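Side-chain contact in TSC1 N-terminal domain (Chaetomium thermophilum, PDB 7A0M), which forms the N-terminal domain of TSC1, which probably binds lysosomal phosphoinositides so that the TSC complex can translocate and regulate mTORC1: residues B[59-64]-B[97-102]. Numbering follows the deposited sequence.
Sequences AIWDKA and DKLLDP
Trp61 and Leu99 mark the nearest approach of two helical backbones, their CA atoms 10.3 Å apart. The axes of 59-64 and 97-102 come no closer than 13.6 Å, running the same way at 33°, too far apart for direct backbone packing. One large side chain therefore spans most of the gap. The indole of Trp61 leaves its helix with CG anti to the backbone N (chi1 175°) and reaches toward 97-102, where Lys98, Leu99 and Pro102 receive it. Leu99 sends its CD2 methyl over one face of the six-membered ring, 3.7 Å from the centroid and 26° off the normal, a CH-pi contact displaced toward the rim. The nearest ring atom to Leu99 CD2 is Trp61 CH2, at 3.4 Å. Over the same face, at the pyrrole end, lies the aliphatic part of Lys98: its CE sits 3.3 Å from Trp61 CD1, and the chain, extended as far as CE, bends only at chi4. Pro102 is a looser neighbour at the ring edge, with its CG 4.5 Å from Trp61 CZ2. Helix 69-81 packs against both segments: Tyr72 and Phe75 meet the indole, Val76 and Leu79 touch Leu99. With an alanine at Trp61, the Leu99 methyl and the Lys98 chain would probably lose the ring they lie against, and a gap would be left between the helices. Away from this contact, Asp97 and Asp101 form salt bridges with Arg147, and Asp101 also with Arg151, tying helix 89-105 to helix 142-153. No hydrogen bond or salt bridge joins 59-64 to 97-102, Lys98 NZ staying 6.9 Å from Asp62 OD1, and the contact rests on apolar and CH-pi packing against a single indole.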
loop_
_atom_site.group_PDB
_atom_site.type_symbol
_atom_site.label_atom_id
_atom_site.label_comp_id
_atom_site.label_asym_id
_atom_site.label_seq_id
_atom_site.Cartn_x
_atom_site.Cartn_y
_atom_site.Cartn_z
ATOM N N ALA B 59 -51.101 25.436 41.597
ATOM C CA ALA B 59 -52.267 25.056 42.389
ATOM C C ALA B 59 -53.043 23.931 41.723
ATOM O O ALA B 59 -53.457 22.975 42.387
ATOM C CB ALA B 59 -53.183 26.260 42.620
ATOM N N ILE B 60 -53.270 24.037 40.409
ATOM C CA ILE B 60 -53.987 22.987 39.688
ATOM C C ILE B 60 -53.239 21.665 39.803
ATOM O O ILE B 60 -53.831 20.608 40.056
ATOM C CB ILE B 60 -54.180 23.392 38.214
ATOM C CG1 ILE B 60 -55.120 24.590 38.087
ATOM C CG2 ILE B 60 -54.699 22.230 37.395
ATOM C CD1 ILE B 60 -55.170 25.179 36.694
ATOM N N TRP B 61 -51.920 21.714 39.612
ATOM C CA TRP B 61 -51.091 20.517 39.707
ATOM C C TRP B 61 -51.203 19.871 41.083
ATOM O O TRP B 61 -51.344 18.648 41.198
ATOM C CB TRP B 61 -49.642 20.880 39.388
ATOM C CG TRP B 61 -48.663 19.756 39.571
ATOM C CD1 TRP B 61 -47.847 19.539 40.644
ATOM C CD2 TRP B 61 -48.389 18.702 38.641
ATOM N NE1 TRP B 61 -47.080 18.418 40.435
ATOM C CE2 TRP B 61 -47.399 17.882 39.217
ATOM C CE3 TRP B 61 -48.888 18.370 37.379
ATOM C CZ2 TRP B 61 -46.899 16.750 38.573
ATOM C CZ3 TRP B 61 -48.392 17.245 36.743
ATOM C CH2 TRP B 61 -47.412 16.447 37.342
ATOM N N ASP B 62 -51.119 20.676 42.146
ATOM C CA ASP B 62 -51.184 20.122 43.497
ATOM C C ASP B 62 -52.565 19.556 43.804
ATOM O O ASP B 62 -52.696 18.398 44.218
ATOM C CB ASP B 62 -50.815 21.185 44.526
ATOM C CG ASP B 62 -50.605 20.602 45.912
ATOM O OD1 ASP B 62 -49.692 19.767 46.083
ATOM O OD2 ASP B 62 -51.362 20.975 46.833
ATOM N N LYS B 63 -53.614 20.356 43.615
ATOM C CA LYS B 63 -54.937 19.945 44.068
ATOM C C LYS B 63 -55.638 18.996 43.105
ATOM O O LYS B 63 -56.540 18.265 43.529
ATOM C CB LYS B 63 -55.830 21.162 44.324
ATOM C CG LYS B 63 -55.316 22.109 45.401
ATOM C CD LYS B 63 -56.225 23.325 45.547
ATOM C CE LYS B 63 -55.741 24.256 46.651
ATOM N NZ LYS B 63 -56.509 25.534 46.682
ATOM N N ALA B 64 -55.274 19.001 41.826
ATOM C CA ALA B 64 -56.049 18.285 40.822
ATOM C C ALA B 64 -55.245 17.347 39.934
ATOM O O ALA B 64 -55.839 16.421 39.368
ATOM C CB ALA B 64 -56.808 19.276 39.925
ATOM N N ASP B 97 -38.428 20.371 34.749
ATOM C CA ASP B 97 -37.785 19.623 35.825
ATOM C C ASP B 97 -38.817 18.926 36.703
ATOM O O ASP B 97 -38.600 17.797 37.160
ATOM C CB ASP B 97 -36.932 20.576 36.668
ATOM C CG ASP B 97 -35.960 19.855 37.583
ATOM O OD1 ASP B 97 -35.976 18.610 37.620
ATOM O OD2 ASP B 97 -35.185 20.543 38.281
ATOM N N LYS B 98 -39.951 19.584 36.944
ATOM C CA LYS B 98 -40.980 19.026 37.811
ATOM C C LYS B 98 -41.706 17.850 37.163
ATOM O O LYS B 98 -42.119 16.919 37.863
ATOM C CB LYS B 98 -41.949 20.140 38.202
ATOM C CG LYS B 98 -43.013 19.790 39.210
ATOM C CD LYS B 98 -43.851 21.030 39.470
ATOM C CE LYS B 98 -44.855 20.814 40.575
ATOM N NZ LYS B 98 -44.215 20.460 41.872
ATOM N N LEU B 99 -41.867 17.869 35.840
ATOM C CA LEU B 99 -42.613 16.833 35.136
ATOM C C LEU B 99 -41.747 15.690 34.619
ATOM O O LEU B 99 -42.299 14.700 34.126
ATOM C CB LEU B 99 -43.377 17.439 33.953
ATOM C CG LEU B 99 -44.367 18.566 34.247
ATOM C CD1 LEU B 99 -45.210 18.870 33.019
ATOM C CD2 LEU B 99 -45.239 18.232 35.436
ATOM N N LEU B 100 -40.419 15.803 34.704
ATOM C CA LEU B 100 -39.539 14.810 34.091
ATOM C C LEU B 100 -39.808 13.411 34.634
ATOM O O LEU B 100 -40.168 12.495 33.883
ATOM C CB LEU B 100 -38.076 15.201 34.306
ATOM C CG LEU B 100 -37.060 14.225 33.710
ATOM C CD1 LEU B 100 -37.279 14.073 32.211
ATOM C CD2 LEU B 100 -35.638 14.678 34.002
ATOM N N ASP B 101 -39.638 13.225 35.940
ATOM C CA ASP B 101 -39.801 11.915 36.561
ATOM C C ASP B 101 -41.236 11.395 36.477
ATOM O O ASP B 101 -41.428 10.197 36.229
ATOM C CB ASP B 101 -39.333 11.956 38.018
ATOM C CG ASP B 101 -37.831 12.102 38.140
ATOM O OD1 ASP B 101 -37.120 11.600 37.248
ATOM O OD2 ASP B 101 -37.362 12.717 39.121
ATOM N N PRO B 102 -42.268 12.226 36.683
ATOM C CA PRO B 102 -43.635 11.725 36.449
ATOM C C PRO B 102 -43.871 11.231 35.031
ATOM O O PRO B 102 -44.564 10.225 34.839
ATOM C CB PRO B 102 -44.510 12.941 36.782
ATOM C CG PRO B 102 -43.720 13.697 37.775
ATOM C CD PRO B 102 -42.290 13.546 37.344
#